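Local coordinates for protein acetylxylan esterase A (Aspergillus awamori, PDB 5X6S) that removes acetyl side groups from the backbone of acetylated xylans, acting as a secreted serine esterase in the breakdown of plant hemicellulose, at residues A[140-152]-A[202-216]. Sequence-based numbering, arbitrary orientation.
Sequences TVYSGVSAGCFYS and DTTLYPQNYYETCKQ. With NAG (2-acetamido-2-deoxy-beta-D-glucopyranose), chain C.
Gln216 clasps the backbone of Ala147 with both ends of its amide, joining helix 208-221 of this alpha/beta-hydrolase to the loop that leaves strand 138-142. OE1 of Gln216 accepts from Ala147 N at 2.7 Å, while NE2 of Gln216 donates to Ala147 O at 2.8 Å, almost straight (172°) and within the amide plane; both acceptors are used on a lone pair. Such a two-bond grip fixes the amide's rotation. The extended chain, CG anti to the backbone N (chi1 177°), carries the amide across from the helix. Two turns back along the helix, Asn209 lies alongside Val145, whose CG1 packs 3.8 Å from Asn209 CG. Water 2 accepts from Ser146 N and donates to Asn209 OD1 (2.8 Å), while the Asn209 amide has its main polar partner in Cys164, disulfide-bonded to Cys149. At the strand end, Leu205 CD1 sits 3.4 Å from Ser143 O, close to Ser119, the probable nucleophile. Asp202, hydrogen-bonded through OD2 to His259, probably completes the triad. Its OD1 forms an Asx turn, taking Thr204 N nearly end-on and Leu205 N from above the carboxylate plane. Ser143 OG, held mainly by Val261, also donates to water 1 at 2.7 Å.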
loop_
_atom_site.group_PDB
_atom_site.type_symbol
_atom_site.label_atom_id
_atom_site.label_comp_id
_atom_site.label_asym_id
_atom_site.label_seq_id
_atom_site.Cartn_x
_atom_site.Cartn_y
_atom_site.Cartn_z
ATOM N N THR A 140 -14.185 3.042 7.564
ATOM C CA THR A 140 -15.257 3.416 8.533
ATOM C C THR A 140 -16.410 2.466 8.327
ATOM O O THR A 140 -16.934 2.345 7.204
ATOM C CB THR A 140 -15.674 4.932 8.407
ATOM O OG1 THR A 140 -14.560 5.782 8.738
ATOM C CG2 THR A 140 -16.850 5.291 9.351
ATOM N N VAL A 141 -16.848 1.813 9.388
ATOM C CA VAL A 141 -17.873 0.792 9.371
ATOM C C VAL A 141 -19.128 1.331 10.062
ATOM O O VAL A 141 -19.086 1.668 11.279
ATOM C CB VAL A 141 -17.367 -0.516 10.057
ATOM C CG1 VAL A 141 -18.392 -1.602 10.111
ATOM C CG2 VAL A 141 -16.084 -1.029 9.380
ATOM N N TYR A 142 -20.202 1.476 9.289
ATOM C CA TYR A 142 -21.531 1.883 9.813
ATOM C C TYR A 142 -22.468 0.672 10.001
ATOM O O TYR A 142 -23.186 0.249 9.079
ATOM C CB TYR A 142 -22.203 2.976 8.945
ATOM C CG TYR A 142 -21.544 4.301 9.060
ATOM C CD1 TYR A 142 -21.740 5.099 10.204
ATOM C CD2 TYR A 142 -20.695 4.788 8.063
ATOM C CE1 TYR A 142 -21.102 6.305 10.344
ATOM C CE2 TYR A 142 -20.049 6.051 8.208
ATOM C CZ TYR A 142 -20.287 6.794 9.340
ATOM O OH TYR A 142 -19.711 8.004 9.535
ATOM N N SER A 143 -22.464 0.101 11.224
ATOM C CA SER A 143 -23.419 -0.994 11.555
ATOM C C SER A 143 -23.242 -2.232 10.691
ATOM O O SER A 143 -24.078 -2.546 9.829
ATOM C CB SER A 143 -24.870 -0.507 11.475
ATOM O OG SER A 143 -25.050 0.719 12.191
ATOM N N GLY A 144 -22.128 -2.922 10.889
ATOM C CA GLY A 144 -21.856 -4.153 10.172
ATOM C C GLY A 144 -21.668 -5.334 11.139
ATOM O O GLY A 144 -22.145 -5.309 12.284
ATOM N N VAL A 145 -20.962 -6.351 10.669
ATOM C CA VAL A 145 -20.522 -7.493 11.499
ATOM C C VAL A 145 -19.061 -7.722 11.174
ATOM O O VAL A 145 -18.580 -7.249 10.146
ATOM C CB VAL A 145 -21.343 -8.782 11.292
ATOM C CG1 VAL A 145 -22.828 -8.525 11.475
ATOM C CG2 VAL A 145 -21.067 -9.426 9.943
ATOM N N SER A 146 -18.353 -8.407 12.084
ATOM C CA SER A 146 -16.899 -8.614 11.990
ATOM C C SER A 146 -16.577 -9.409 10.704
ATOM O O SER A 146 -17.442 -10.080 10.166
ATOM C CB SER A 146 -16.379 -9.348 13.229
ATOM O OG SER A 146 -17.053 -10.605 13.349
ATOM N N ALA A 147 -15.343 -9.288 10.227
ATOM C CA ALA A 147 -14.940 -10.018 9.047
ATOM C C ALA A 147 -14.994 -11.510 9.367
ATOM O O ALA A 147 -14.361 -11.993 10.326
ATOM C CB ALA A 147 -13.526 -9.611 8.598
ATOM N N GLY A 148 -15.781 -12.227 8.595
ATOM C CA GLY A 148 -15.934 -13.662 8.731
ATOM C C GLY A 148 -17.061 -14.051 9.663
ATOM O O GLY A 148 -17.305 -15.213 9.827
ATOM N N CYS A 149 -17.778 -13.083 10.234
ATOM C CA CYS A 149 -18.998 -13.382 11.001
ATOM C C CYS A 149 -20.110 -13.954 10.120
ATOM O O CYS A 149 -20.957 -14.736 10.584
ATOM C CB CYS A 149 -19.445 -12.126 11.768
ATOM S SG CYS A 149 -20.633 -12.400 13.140
ATOM N N PHE A 150 -20.122 -13.587 8.826
ATOM C CA PHE A 150 -21.116 -14.128 7.905
ATOM C C PHE A 150 -20.611 -15.324 7.130
ATOM O O PHE A 150 -21.291 -15.798 6.208
ATOM C CB PHE A 150 -21.685 -13.066 6.934
ATOM C CG PHE A 150 -23.032 -12.514 7.334
ATOM C CD1 PHE A 150 -23.340 -12.248 8.683
ATOM C CD2 PHE A 150 -23.993 -12.222 6.363
ATOM C CE1 PHE A 150 -24.568 -11.705 9.038
ATOM C CE2 PHE A 150 -25.222 -11.657 6.710
ATOM C CZ PHE A 150 -25.512 -11.409 8.068
ATOM N N TYR A 151 -19.448 -15.815 7.507
ATOM C CA TYR A 151 -18.965 -17.130 7.011
ATOM C C TYR A 151 -20.125 -18.105 6.818
ATOM O O TYR A 151 -21.001 -18.258 7.690
ATOM C CB TYR A 151 -17.948 -17.700 7.999
ATOM C CG TYR A 151 -17.533 -19.125 7.746
ATOM C CD1 TYR A 151 -16.536 -19.437 6.809
ATOM C CD2 TYR A 151 -18.126 -20.182 8.474
ATOM C CE1 TYR A 151 -16.128 -20.752 6.609
ATOM C CE2 TYR A 151 -17.752 -21.493 8.273
ATOM C CZ TYR A 151 -16.765 -21.788 7.366
ATOM O OH TYR A 151 -16.428 -23.101 7.205
ATOM N N SER A 152 -20.149 -18.757 5.660
ATOM C CA SER A 152 -21.091 -19.843 5.398
ATOM C C SER A 152 -20.374 -21.186 5.529
ATOM O O SER A 152 -19.399 -21.466 4.806
ATOM C CB SER A 152 -21.719 -19.755 4.018
ATOM O OG SER A 152 -22.271 -20.996 3.670
ATOM N N ASP A 202 -29.938 -1.591 17.782
ATOM C CA ASP A 202 -30.013 -2.288 16.492
ATOM C C ASP A 202 -30.614 -3.687 16.680
ATOM O O ASP A 202 -30.070 -4.496 17.420
ATOM C CB ASP A 202 -28.596 -2.389 15.930
ATOM C CG ASP A 202 -28.559 -2.698 14.439
ATOM O OD1 ASP A 202 -29.432 -3.452 13.925
ATOM O OD2 ASP A 202 -27.633 -2.156 13.788
ATOM N N THR A 203 -31.711 -3.973 15.995
ATOM C CA THR A 203 -32.351 -5.271 16.039
ATOM C C THR A 203 -32.321 -5.974 14.677
ATOM O O THR A 203 -33.100 -6.882 14.430
ATOM C CB THR A 203 -33.813 -5.128 16.559
ATOM O OG1 THR A 203 -34.571 -4.328 15.665
ATOM C CG2 THR A 203 -33.815 -4.457 17.937
ATOM N N THR A 204 -31.430 -5.517 13.785
ATOM C CA THR A 204 -31.113 -6.220 12.517
ATOM C C THR A 204 -29.747 -6.894 12.659
ATOM O O THR A 204 -29.615 -8.113 12.518
ATOM C CB THR A 204 -31.064 -5.236 11.337
ATOM O OG1 THR A 204 -32.358 -4.650 11.165
ATOM C CG2 THR A 204 -30.660 -5.932 10.065
ATOM N N LEU A 205 -28.741 -6.084 12.963
ATOM C CA LEU A 205 -27.421 -6.569 13.335
ATOM C C LEU A 205 -27.200 -6.188 14.788
ATOM O O LEU A 205 -26.856 -5.032 15.122
ATOM C CB LEU A 205 -26.302 -5.997 12.441
ATOM C CG LEU A 205 -26.508 -6.193 10.927
ATOM C CD1 LEU A 205 -25.349 -5.635 10.155
ATOM C CD2 LEU A 205 -26.775 -7.658 10.587
ATOM N N TYR A 206 -27.398 -7.188 15.659
ATOM C CA TYR A 206 -27.432 -6.951 17.098
ATOM C C TYR A 206 -26.123 -6.385 17.611
ATOM O O TYR A 206 -25.037 -6.703 17.098
ATOM C CB TYR A 206 -27.924 -8.212 17.868
ATOM C CG TYR A 206 -29.444 -8.324 17.864
ATOM C CD1 TYR A 206 -30.134 -8.783 16.744
ATOM C CD2 TYR A 206 -30.193 -7.915 18.982
ATOM C CE1 TYR A 206 -31.533 -8.852 16.717
ATOM C CE2 TYR A 206 -31.579 -7.982 18.982
ATOM C CZ TYR A 206 -32.243 -8.445 17.831
ATOM O OH TYR A 206 -33.613 -8.511 17.806
ATOM N N PRO A 207 -26.203 -5.515 18.645
ATOM C CA PRO A 207 -25.048 -4.738 19.070
ATOM C C PRO A 207 -23.862 -5.550 19.588
ATOM O O PRO A 207 -22.762 -4.995 19.753
ATOM C CB PRO A 207 -25.613 -3.822 20.198
ATOM C CG PRO A 207 -26.979 -4.288 20.469
ATOM C CD PRO A 207 -27.444 -5.183 19.380
ATOM N N GLN A 208 -24.074 -6.830 19.891
ATOM C CA GLN A 208 -22.952 -7.712 20.256
ATOM C C GLN A 208 -21.853 -7.675 19.153
ATOM O O GLN A 208 -20.627 -7.656 19.455
ATOM C CB GLN A 208 -23.407 -9.180 20.485
ATOM C CG GLN A 208 -22.247 -10.061 20.987
ATOM C CD GLN A 208 -21.780 -9.636 22.342
ATOM O OE1 GLN A 208 -22.607 -9.360 23.208
ATOM N NE2 GLN A 208 -20.498 -9.557 22.543
ATOM N N ASN A 209 -22.331 -7.605 17.907
ATOM C CA ASN A 209 -21.479 -7.492 16.739
ATOM C C ASN A 209 -20.582 -6.303 16.760
ATOM O O ASN A 209 -19.486 -6.344 16.217
ATOM C CB ASN A 209 -22.320 -7.505 15.469
ATOM C CG ASN A 209 -22.963 -8.835 15.229
ATOM O OD1 ASN A 209 -22.271 -9.863 15.127
ATOM N ND2 ASN A 209 -24.283 -8.831 15.076
ATOM N N TYR A 210 -20.983 -5.216 17.426
ATOM C CA TYR A 210 -20.052 -4.134 17.612
ATOM C C TYR A 210 -18.881 -4.601 18.421
ATOM O O TYR A 210 -17.720 -4.299 18.116
ATOM C CB TYR A 210 -20.735 -2.926 18.311
ATOM C CG TYR A 210 -19.801 -1.867 18.826
ATOM C CD1 TYR A 210 -19.272 -0.896 17.987
ATOM C CD2 TYR A 210 -19.483 -1.786 20.187
ATOM C CE1 TYR A 210 -18.426 0.066 18.458
ATOM C CE2 TYR A 210 -18.650 -0.805 20.674
ATOM C CZ TYR A 210 -18.116 0.120 19.818
ATOM O OH TYR A 210 -17.266 1.113 20.288
ATOM N N TYR A 211 -19.159 -5.312 19.508
ATOM C CA TYR A 211 -18.058 -5.698 20.407
ATOM C C TYR A 211 -17.183 -6.761 19.751
ATOM O O TYR A 211 -15.979 -6.736 19.900
ATOM C CB TYR A 211 -18.615 -6.172 21.767
ATOM C CG TYR A 211 -19.312 -5.021 22.483
ATOM C CD1 TYR A 211 -18.591 -4.006 23.080
ATOM C CD2 TYR A 211 -20.708 -4.909 22.443
ATOM C CE1 TYR A 211 -19.253 -2.940 23.721
ATOM C CE2 TYR A 211 -21.355 -3.843 23.043
ATOM C CZ TYR A 211 -20.622 -2.863 23.663
ATOM O OH TYR A 211 -21.272 -1.789 24.243
ATOM N N GLU A 212 -17.814 -7.673 19.023
ATOM C CA GLU A 212 -17.076 -8.733 18.273
ATOM C C GLU A 212 -16.141 -8.135 17.230
ATOM O O GLU A 212 -15.057 -8.607 17.025
ATOM C CB GLU A 212 -18.041 -9.700 17.639
ATOM C CG GLU A 212 -18.893 -10.447 18.668
ATOM C CD GLU A 212 -18.039 -11.008 19.824
ATOM O OE1 GLU A 212 -17.223 -11.941 19.596
ATOM O OE2 GLU A 212 -18.173 -10.479 20.954
ATOM N N THR A 213 -16.558 -7.050 16.605
ATOM C CA THR A 213 -15.716 -6.346 15.618
ATOM C C THR A 213 -14.550 -5.624 16.265
ATOM O O THR A 213 -13.421 -5.643 15.751
ATOM C CB THR A 213 -16.576 -5.357 14.770
ATOM O OG1 THR A 213 -17.657 -6.064 14.123
ATOM C CG2 THR A 213 -15.725 -4.671 13.743
ATOM N N CYS A 214 -14.797 -4.948 17.397
ATOM C CA CYS A 214 -13.739 -4.260 18.091
ATOM C C CYS A 214 -12.717 -5.260 18.646
ATOM O O CYS A 214 -11.518 -5.000 18.596
ATOM C CB CYS A 214 -14.336 -3.398 19.211
ATOM S SG CYS A 214 -15.202 -1.901 18.588
ATOM N N LYS A 215 -13.205 -6.389 19.144
ATOM C CA LYS A 215 -12.344 -7.531 19.524
ATOM C C LYS A 215 -11.467 -7.939 18.355
ATOM O O LYS A 215 -10.224 -8.008 18.492
ATOM C CB LYS A 215 -13.196 -8.724 19.931
ATOM C CG LYS A 215 -13.832 -8.654 21.333
ATOM C CD LYS A 215 -14.821 -9.777 21.465
ATOM C CE LYS A 215 -15.361 -9.960 22.855
ATOM N NZ LYS A 215 -16.316 -11.118 22.827
ATOM N N GLN A 216 -12.099 -8.200 17.212
ATOM C CA GLN A 216 -11.366 -8.630 15.996
ATOM C C GLN A 216 -10.195 -7.720 15.684
ATOM O O GLN A 216 -9.032 -8.180 15.616
ATOM C CB GLN A 216 -12.296 -8.702 14.816
ATOM C CG GLN A 216 -11.588 -9.075 13.520
ATOM C CD GLN A 216 -12.589 -9.516 12.458
ATOM O OE1 GLN A 216 -13.383 -8.719 11.984
ATOM N NE2 GLN A 216 -12.584 -10.796 12.128
HETATM C C1 NAG C . -22.429 -18.510 10.889
HETATM C C2 NAG C . -21.990 -19.909 10.439
HETATM C C3 NAG C . -21.084 -20.587 11.469
HETATM C C4 NAG C . -19.909 -19.693 11.860
HETATM C C5 NAG C . -20.415 -18.280 12.210
HETATM C C6 NAG C . -19.259 -17.321 12.395
HETATM C C7 NAG C . -23.579 -21.228 9.115
HETATM C C8 NAG C . -24.875 -21.973 9.111
HETATM N N2 NAG C . -23.185 -20.703 10.253
HETATM O O3 NAG C . -20.654 -21.820 10.923
HETATM O O4 NAG C . -19.171 -20.138 12.985
HETATM O O5 NAG C . -21.311 -17.716 11.258
HETATM O O6 NAG C . -19.804 -16.061 12.758
HETATM O O7 NAG C . -22.947 -21.116 8.056
HETATM O O HOH W 1 -26.661 0.100 14.301
HETATM O O HOH W 2 -19.626 -9.352 14.489
#